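Side-chain contacts in protelomerase (Agrobacterium tumefaciens, PDB 4F43), which generates the covalently closed hairpin ends of the bacterium's linear chromosome and protects them: residues A[41-46]-A[50-55]; A[134-139]-A[206-211]; A[139-144]-A[223-228]. The protein carries 1 engineered substitution. All coordinates share one frame; numbering follows the deposited sequence.

Interaction 1: residues A[41-46]-A[50-55]; sequences NGMDAK and QALWDA
M43 and L52 meet end to end where the loop between helices 28-40 and 46-59 meets the second helix. The unit is a helix-loop-helix connection at the protein surface. Segment 41-46 is the linker, and segment 50-55 lies on the second helix. M43 CE comes to 4.3 Å from L52 CD2, a loose apolar contact between two methyl groups. The methionine reaches this far because its outer chain is nearly straight. Its CG stands anti to the carbonyl carbon, and the next two torsions are both extended. The sulfur and methyl group therefore stretch out from the loop toward the helix. On the way the chain also lies against D48 and M49 of the same helix. L52 also packs on F36, A39 and M40, so it links helix 46-59 to helix 28-40 as well as to M43.

The second link is made by the backbone. Q50 N donates to K46 O over 2.9 Å, from one residue to the fourth before it. This is an i to i-4 bond leading into the helix. The Q50 side chain leaves beside that acceptor, and its CB is 3.4 Å from K46 O. From there Q50 runs toward the next helical turn. Its CG is anti to the backbone N, and the chain then bends at chi2, 71°. That bend turns the amide toward D54. As modelled, Q50 NE2 gives a hydrogen bond to the syn side of D54 OD2, 3.1 Å long with an N-H...O angle of 145°, and the amide nitrogen sits 25° out of the carboxylate plane.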
loop_
_atom_site.group_PDB
_atom_site.type_symbol
_atom_site.label_atom_id
_atom_site.label_comp_id
_atom_site.label_asym_id
_atom_site.label_seq_id
_atom_site.Cartn_x
_atom_site.Cartn_y
_atom_site.Cartn_z
ATOM N N ASN A 41 7.148 -28.937 -14.878
ATOM C CA ASN A 41 6.398 -29.490 -16.002
ATOM C C ASN A 41 6.573 -30.997 -16.177
ATOM O O ASN A 41 7.667 -31.471 -16.472
ATOM C CB ASN A 41 6.769 -28.770 -17.302
ATOM C CG ASN A 41 6.123 -27.405 -17.417
ATOM O OD1 ASN A 41 5.124 -27.237 -18.117
ATOM N ND2 ASN A 41 6.685 -26.424 -16.724
ATOM N N GLY A 42 5.488 -31.743 -15.994
ATOM C CA GLY A 42 5.501 -33.176 -16.225
ATOM C C GLY A 42 5.610 -34.014 -14.964
ATOM O O GLY A 42 5.477 -35.236 -15.011
ATOM N N MET A 43 5.854 -33.358 -13.833
ATOM C CA MET A 43 5.994 -34.061 -12.562
ATOM C C MET A 43 4.675 -34.647 -12.071
ATOM O O MET A 43 3.640 -33.985 -12.098
ATOM C CB MET A 43 6.584 -33.143 -11.489
ATOM C CG MET A 43 8.090 -32.989 -11.562
ATOM S SD MET A 43 8.770 -32.224 -10.081
ATOM C CE MET A 43 10.521 -32.278 -10.444
ATOM N N ASP A 44 4.728 -35.897 -11.621
ATOM C CA ASP A 44 3.562 -36.567 -11.059
ATOM C C ASP A 44 3.869 -37.107 -9.666
ATOM O O ASP A 44 2.961 -37.453 -8.909
ATOM C CB ASP A 44 3.088 -37.691 -11.983
ATOM C CG ASP A 44 4.236 -38.484 -12.574
ATOM O OD1 ASP A 44 4.043 -39.093 -13.647
ATOM O OD2 ASP A 44 5.331 -38.492 -11.972
ATOM N N ALA A 45 5.154 -37.177 -9.333
ATOM C CA ALA A 45 5.579 -37.619 -8.010
ATOM C C ALA A 45 5.846 -36.421 -7.106
ATOM O O ALA A 45 6.388 -35.410 -7.546
ATOM C CB ALA A 45 6.815 -38.499 -8.110
ATOM N N LYS A 46 5.467 -36.545 -5.839
ATOM C CA LYS A 46 5.530 -35.425 -4.906
ATOM C C LYS A 46 6.855 -35.346 -4.148
ATOM O O LYS A 46 7.186 -34.310 -3.569
ATOM C CB LYS A 46 4.348 -35.486 -3.935
ATOM C CG LYS A 46 3.006 -35.236 -4.609
ATOM C CD LYS A 46 1.884 -36.049 -3.977
ATOM C CE LYS A 46 1.565 -35.582 -2.565
ATOM N NZ LYS A 46 0.378 -36.297 -2.012
ATOM N N GLN A 50 8.995 -32.039 -3.632
ATOM C CA GLN A 50 9.548 -31.695 -2.330
ATOM C C GLN A 50 11.046 -31.430 -2.418
ATOM O O GLN A 50 11.559 -30.538 -1.751
ATOM C CB GLN A 50 9.276 -32.811 -1.321
ATOM C CG GLN A 50 9.639 -32.449 0.111
ATOM C CD GLN A 50 8.688 -31.434 0.712
ATOM O OE1 GLN A 50 7.471 -31.548 0.569
ATOM N NE2 GLN A 50 9.239 -30.431 1.386
ATOM N N ALA A 51 11.743 -32.208 -3.239
ATOM C CA ALA A 51 13.180 -32.024 -3.422
ATOM C C ALA A 51 13.476 -30.704 -4.128
ATOM O O ALA A 51 14.382 -29.963 -3.736
ATOM C CB ALA A 51 13.768 -33.188 -4.204
ATOM N N LEU A 52 12.702 -30.424 -5.172
ATOM C CA LEU A 52 12.841 -29.193 -5.939
ATOM C C LEU A 52 12.645 -27.984 -5.031
ATOM O O LEU A 52 13.449 -27.047 -5.040
ATOM C CB LEU A 52 11.820 -29.170 -7.081
ATOM C CG LEU A 52 11.974 -28.120 -8.183
ATOM C CD1 LEU A 52 13.289 -28.305 -8.924
ATOM C CD2 LEU A 52 10.797 -28.185 -9.150
ATOM N N TRP A 53 11.582 -28.022 -4.233
ATOM C CA TRP A 53 11.286 -26.930 -3.314
ATOM C C TRP A 53 12.315 -26.831 -2.190
ATOM O O TRP A 53 12.583 -25.744 -1.685
ATOM C CB TRP A 53 9.879 -27.075 -2.731
ATOM C CG TRP A 53 9.512 -25.970 -1.792
ATOM C CD1 TRP A 53 9.276 -26.075 -0.451
ATOM C CD2 TRP A 53 9.359 -24.583 -2.118
ATOM N NE1 TRP A 53 8.975 -24.840 0.074
ATOM C CE2 TRP A 53 9.023 -23.907 -0.928
ATOM C CE3 TRP A 53 9.472 -23.847 -3.302
ATOM C CZ2 TRP A 53 8.794 -22.532 -0.890
ATOM C CZ3 TRP A 53 9.247 -22.482 -3.262
ATOM C CH2 TRP A 53 8.912 -21.838 -2.064
ATOM N N ASP A 54 12.886 -27.967 -1.802
ATOM C CA ASP A 54 13.921 -27.983 -0.773
ATOM C C ASP A 54 15.191 -27.314 -1.277
ATOM O O ASP A 54 15.839 -26.567 -0.544
ATOM C CB ASP A 54 14.214 -29.412 -0.309
ATOM C CG ASP A 54 13.196 -29.921 0.689
ATOM O OD1 ASP A 54 13.498 -30.907 1.394
ATOM O OD2 ASP A 54 12.096 -29.333 0.774
ATOM N N ALA A 55 15.542 -27.582 -2.530
ATOM C CA ALA A 55 16.699 -26.939 -3.142
ATOM C C ALA A 55 16.446 -25.443 -3.313
ATOM O O ALA A 55 17.285 -24.612 -2.945
ATOM C CB ALA A 55 17.020 -27.585 -4.481
#

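Interaction 2: residues A[134-139]-A[206-211]; sequences CLKSSD and SETVLA
L135 lies in a type I beta turn from C134 to S137, and its CA is 7.0 Å from the CA of V209 on helix 206-217. The turn is closed by S137 N bonding to C134 O. From it L135 points at the helix, and one of its branches does the touching. L135 CD2 sits over two successive helix residues, 3.7 Å from T208 CG2 and 3.9 Å from V209 CG2. T208 offers its methyl and not its hydroxyl. CG2 stands anti to the backbone N, which leaves OG1 on the N side. V209 starts away from the turn, but its CG2 branch, beside its own backbone N, still reaches the leucine.

The contact joins the linker between helices 124-134 and 140-151 to the first turns of helix 206-217, within the catalytic domain of the telomere resolvase family. L147 of helix 140-151 touches both L135 and V209, adding to the apolar cluster. The end of exposed K136 also comes in, its CE 4.4 Å from T208 CG2.

Beyond the beta turn the linker makes an ST turn. S137 OG accepts from D139 N at 3.3 Å, with a nearly straight N-H...O angle of 169°. The ST turn lies just before helix 140-151, where D139 is the N-cap.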
loop_
_atom_site.group_PDB
_atom_site.type_symbol
_atom_site.label_atom_id
_atom_site.label_comp_id
_atom_site.label_asym_id
_atom_site.label_seq_id
_atom_site.Cartn_x
_atom_site.Cartn_y
_atom_site.Cartn_z
ATOM N N CYS A 134 0.088 21.902 -3.417
ATOM C CA CYS A 134 0.370 20.935 -4.470
ATOM C C CYS A 134 -0.900 20.612 -5.245
ATOM O O CYS A 134 -0.844 20.190 -6.400
ATOM C CB CYS A 134 0.968 19.653 -3.885
ATOM S SG CYS A 134 2.668 19.817 -3.295
ATOM N N LEU A 135 -2.043 20.817 -4.599
ATOM C CA LEU A 135 -3.336 20.589 -5.236
ATOM C C LEU A 135 -3.570 21.527 -6.422
ATOM O O LEU A 135 -4.379 21.238 -7.303
ATOM C CB LEU A 135 -4.464 20.756 -4.217
ATOM C CG LEU A 135 -5.420 19.576 -4.052
ATOM C CD1 LEU A 135 -4.654 18.331 -3.641
ATOM C CD2 LEU A 135 -6.505 19.899 -3.037
ATOM N N LYS A 136 -2.858 22.651 -6.439
ATOM C CA LYS A 136 -3.035 23.657 -7.483
ATOM C C LYS A 136 -1.874 23.679 -8.476
ATOM O O LYS A 136 -1.810 24.544 -9.348
ATOM C CB LYS A 136 -3.222 25.039 -6.853
ATOM C CG LYS A 136 -4.475 25.149 -6.001
ATOM C CD LYS A 136 -4.310 26.172 -4.893
ATOM C CE LYS A 136 -5.529 26.200 -3.988
ATOM N NZ LYS A 136 -5.305 27.051 -2.787
ATOM N N SER A 137 -0.960 22.724 -8.343
ATOM C CA SER A 137 0.172 22.624 -9.256
ATOM C C SER A 137 -0.268 22.050 -10.599
ATOM O O SER A 137 -1.374 21.527 -10.726
ATOM C CB SER A 137 1.276 21.756 -8.650
ATOM O OG SER A 137 2.393 21.666 -9.519
ATOM N N SER A 138 0.601 22.152 -11.599
ATOM C CA SER A 138 0.299 21.631 -12.928
ATOM C C SER A 138 1.050 20.330 -13.192
ATOM O O SER A 138 0.814 19.658 -14.196
ATOM C CB SER A 138 0.639 22.664 -14.003
ATOM O OG SER A 138 2.022 22.967 -13.999
ATOM N N ASP A 139 1.958 19.984 -12.286
ATOM C CA ASP A 139 2.697 18.733 -12.378
ATOM C C ASP A 139 1.895 17.626 -11.700
ATOM O O ASP A 139 1.694 17.661 -10.486
ATOM C CB ASP A 139 4.072 18.883 -11.722
ATOM C CG ASP A 139 4.894 17.608 -11.784
ATOM O OD1 ASP A 139 4.706 16.818 -12.732
ATOM O OD2 ASP A 139 5.733 17.398 -10.882
ATOM N N SER A 206 -14.123 20.320 -0.775
ATOM C CA SER A 206 -14.298 19.241 -1.747
ATOM C C SER A 206 -14.122 19.669 -3.203
ATOM O O SER A 206 -13.653 18.886 -4.031
ATOM C CB SER A 206 -15.663 18.573 -1.557
ATOM O OG SER A 206 -16.707 19.529 -1.580
ATOM N N GLU A 207 -14.499 20.906 -3.511
ATOM C CA GLU A 207 -14.397 21.421 -4.873
ATOM C C GLU A 207 -12.947 21.468 -5.346
ATOM O O GLU A 207 -12.647 21.169 -6.504
ATOM C CB GLU A 207 -15.027 22.813 -4.973
ATOM C CG GLU A 207 -16.500 22.871 -4.589
ATOM C CD GLU A 207 -16.717 23.024 -3.095
ATOM O OE1 GLU A 207 -15.805 23.531 -2.408
ATOM O OE2 GLU A 207 -17.800 22.635 -2.610
ATOM N N THR A 208 -12.050 21.838 -4.438
ATOM C CA THR A 208 -10.629 21.931 -4.749
ATOM C C THR A 208 -10.037 20.554 -5.047
ATOM O O THR A 208 -9.324 20.375 -6.038
ATOM C CB THR A 208 -9.845 22.588 -3.596
ATOM O OG1 THR A 208 -10.497 23.803 -3.201
ATOM C CG2 THR A 208 -8.419 22.894 -4.026
ATOM N N VAL A 209 -10.341 19.587 -4.185
ATOM C CA VAL A 209 -9.876 18.215 -4.368
ATOM C C VAL A 209 -10.414 17.625 -5.666
ATOM O O VAL A 209 -9.670 17.022 -6.440
ATOM C CB VAL A 209 -10.294 17.313 -3.189
ATOM C CG1 VAL A 209 -9.978 15.856 -3.496
ATOM C CG2 VAL A 209 -9.600 17.753 -1.915
ATOM N N LEU A 210 -11.710 17.813 -5.900
ATOM C CA LEU A 210 -12.361 17.319 -7.109
ATOM C C LEU A 210 -11.745 17.928 -8.361
ATOM O O LEU A 210 -11.536 17.238 -9.360
ATOM C CB LEU A 210 -13.863 17.612 -7.066
ATOM C CG LEU A 210 -14.770 16.495 -6.541
ATOM C CD1 LEU A 210 -14.221 15.897 -5.257
ATOM C CD2 LEU A 210 -16.186 17.010 -6.329
ATOM N N ALA A 211 -11.451 19.223 -8.301
ATOM C CA ALA A 211 -10.819 19.912 -9.418
ATOM C C ALA A 211 -9.420 19.360 -9.686
ATOM O O ALA A 211 -9.076 19.038 -10.827
ATOM C CB ALA A 211 -10.756 21.407 -9.152
#

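Interaction 3: residues A[139-144]-A[223-228]; sequences DPLMIG and KLWHGM
The indole of W225 meets helix 140-151 with the far end of its six-membered ring. L141 CA lies at the ring edge, near its plane, 4.2 Å from W225 CH2. P140 CB approaches obliquely, 4.1 Å from W225 CZ3. L141 CD1 adds a longer contact, 4.3 Å from the same CH2. Toward the pyrrole end, M228 SD lies in the ring plane at the edge. F159 packs against W225 edge-to-face.

The indole N-H does not face segment 139-144. W225 NE1 is hydrogen-bonded to T237 OG1 of helix 230-248, which helps set the ring's orientation. L141 leans on L241 and T244 of that same helix.

W225 ends helix 220-225 and opens a type II beta turn to M228, with G227 at positive phi. D139 is the N-cap of helix 140-151. The contact therefore brings the C-terminal end of one helix against the N-terminal turn of another. It is aromatic core packing between helices of the telomere resolvase catalytic domain, about 8 Å from the bound DNA at the nearest atoms.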
loop_
_atom_site.group_PDB
_atom_site.type_symbol
_atom_site.label_atom_id
_atom_site.label_comp_id
_atom_site.label_asym_id
_atom_site.label_seq_id
_atom_site.Cartn_x
_atom_site.Cartn_y
_atom_site.Cartn_z
ATOM N N ASP A 139 1.958 19.984 -12.286
ATOM C CA ASP A 139 2.697 18.733 -12.378
ATOM C C ASP A 139 1.895 17.626 -11.700
ATOM O O ASP A 139 1.694 17.661 -10.486
ATOM C CB ASP A 139 4.072 18.883 -11.722
ATOM C CG ASP A 139 4.894 17.608 -11.784
ATOM O OD1 ASP A 139 4.706 16.818 -12.732
ATOM O OD2 ASP A 139 5.733 17.398 -10.882
ATOM N N PRO A 140 1.429 16.642 -12.490
ATOM C CA PRO A 140 0.552 15.558 -12.025
ATOM C C PRO A 140 1.096 14.819 -10.803
ATOM O O PRO A 140 0.314 14.357 -9.970
ATOM C CB PRO A 140 0.496 14.617 -13.231
ATOM C CG PRO A 140 0.725 15.505 -14.399
ATOM C CD PRO A 140 1.721 16.526 -13.930
ATOM N N LEU A 141 2.418 14.714 -10.703
ATOM C CA LEU A 141 3.054 14.095 -9.548
ATOM C C LEU A 141 2.739 14.883 -8.280
ATOM O O LEU A 141 2.326 14.314 -7.266
ATOM C CB LEU A 141 4.568 14.020 -9.751
ATOM C CG LEU A 141 5.374 13.325 -8.651
ATOM C CD1 LEU A 141 5.087 11.832 -8.642
ATOM C CD2 LEU A 141 6.861 13.589 -8.823
ATOM N N MET A 142 2.934 16.196 -8.352
ATOM C CA MET A 142 2.664 17.087 -7.228
ATOM C C MET A 142 1.198 17.029 -6.817
ATOM O O MET A 142 0.884 16.933 -5.629
ATOM C CB MET A 142 3.050 18.526 -7.578
ATOM C CG MET A 142 4.530 18.728 -7.863
ATOM S SD MET A 142 5.578 18.269 -6.471
ATOM C CE MET A 142 7.171 18.851 -7.042
ATOM N N ILE A 143 0.309 17.088 -7.805
ATOM C CA ILE A 143 -1.124 16.965 -7.566
ATOM C C ILE A 143 -1.423 15.647 -6.863
ATOM O O ILE A 143 -2.273 15.584 -5.974
ATOM C CB ILE A 143 -1.925 17.026 -8.881
ATOM C CG1 ILE A 143 -1.580 18.293 -9.664
ATOM C CG2 ILE A 143 -3.420 16.961 -8.603
ATOM C CD1 ILE A 143 -2.363 18.442 -10.949
ATOM N N GLY A 144 -0.710 14.599 -7.263
ATOM C CA GLY A 144 -0.838 13.299 -6.631
ATOM C C GLY A 144 -0.446 13.332 -5.166
ATOM O O GLY A 144 -1.176 12.831 -4.314
ATOM N N LYS A 223 -3.098 9.482 -17.771
ATOM C CA LYS A 223 -3.620 8.413 -18.617
ATOM C C LYS A 223 -2.646 7.246 -18.649
ATOM O O LYS A 223 -3.048 6.089 -18.768
ATOM C CB LYS A 223 -3.874 8.920 -20.039
ATOM C CG LYS A 223 -5.025 9.907 -20.154
ATOM C CD LYS A 223 -6.329 9.291 -19.670
ATOM C CE LYS A 223 -6.712 8.067 -20.492
ATOM N NZ LYS A 223 -7.919 7.387 -19.941
ATOM N N LEU A 224 -1.359 7.562 -18.544
ATOM C CA LEU A 224 -0.320 6.542 -18.501
ATOM C C LEU A 224 -0.371 5.768 -17.183
ATOM O O LEU A 224 0.065 4.619 -17.108
ATOM C CB LEU A 224 1.057 7.185 -18.695
ATOM C CG LEU A 224 2.286 6.271 -18.696
ATOM C CD1 LEU A 224 2.135 5.158 -19.721
ATOM C CD2 LEU A 224 3.549 7.077 -18.961
ATOM N N TRP A 225 -0.920 6.403 -16.152
ATOM C CA TRP A 225 -0.997 5.806 -14.820
ATOM C C TRP A 225 -2.272 4.997 -14.595
ATOM O O TRP A 225 -2.287 4.061 -13.797
ATOM C CB TRP A 225 -0.895 6.893 -13.750
ATOM C CG TRP A 225 0.503 7.227 -13.345
ATOM C CD1 TRP A 225 1.591 6.402 -13.381
ATOM C CD2 TRP A 225 0.968 8.483 -12.841
ATOM N NE1 TRP A 225 2.704 7.068 -12.928
ATOM C CE2 TRP A 225 2.349 8.348 -12.590
ATOM C CE3 TRP A 225 0.352 9.709 -12.576
ATOM C CZ2 TRP A 225 3.122 9.394 -12.087
ATOM C CZ3 TRP A 225 1.120 10.747 -12.079
ATOM C CH2 TRP A 225 2.491 10.582 -11.839
ATOM N N HIS A 226 -3.340 5.363 -15.295
ATOM C CA HIS A 226 -4.645 4.744 -15.077
ATOM C C HIS A 226 -4.683 3.275 -15.495
ATOM O O HIS A 226 -4.344 2.932 -16.627
ATOM C CB HIS A 226 -5.735 5.521 -15.818
ATOM C CG HIS A 226 -7.126 5.156 -15.400
ATOM N ND1 HIS A 226 -7.647 5.498 -14.172
ATOM C CD2 HIS A 226 -8.104 4.477 -16.047
ATOM C CE1 HIS A 226 -8.887 5.049 -14.080
ATOM N NE2 HIS A 226 -9.188 4.425 -15.205
ATOM N N GLY A 227 -5.104 2.416 -14.571
ATOM C CA GLY A 227 -5.255 0.999 -14.850
ATOM C C GLY A 227 -3.952 0.228 -14.763
ATOM O O GLY A 227 -3.897 -0.959 -15.085
ATOM N N MET A 228 -2.902 0.909 -14.318
ATOM C CA MET A 228 -1.576 0.310 -14.226
ATOM C C MET A 228 -1.518 -0.766 -13.151
ATOM O O MET A 228 -2.295 -0.745 -12.196
ATOM C CB MET A 228 -0.533 1.385 -13.924
ATOM C CG MET A 228 0.670 1.364 -14.843
ATOM S SD MET A 228 1.855 2.656 -14.427
ATOM C CE MET A 228 3.045 2.460 -15.751
#

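Overall arrangement
Interaction 1 comes first along the chain and is local. It closes the short linker between helices 28-40 and 46-59, far out from the chain centre. Helices 65-82, 89-92 and 97-115 follow along the chain. Interactions 2 and 3 then cross, because their segments alternate along the chain. They share D139, and their centres are about 13 Å apart. Both span the four-stranded antiparallel sheet in sequence. Interaction 2 ties the linker before helix 140-151 to helix 206-217. Interaction 3 ties the start of helix 140-151 to the next helix, 220-225. Interaction 1 does not touch either; its centre is about 55 Å from that of interaction 2 and about 43 Å from that of interaction 3.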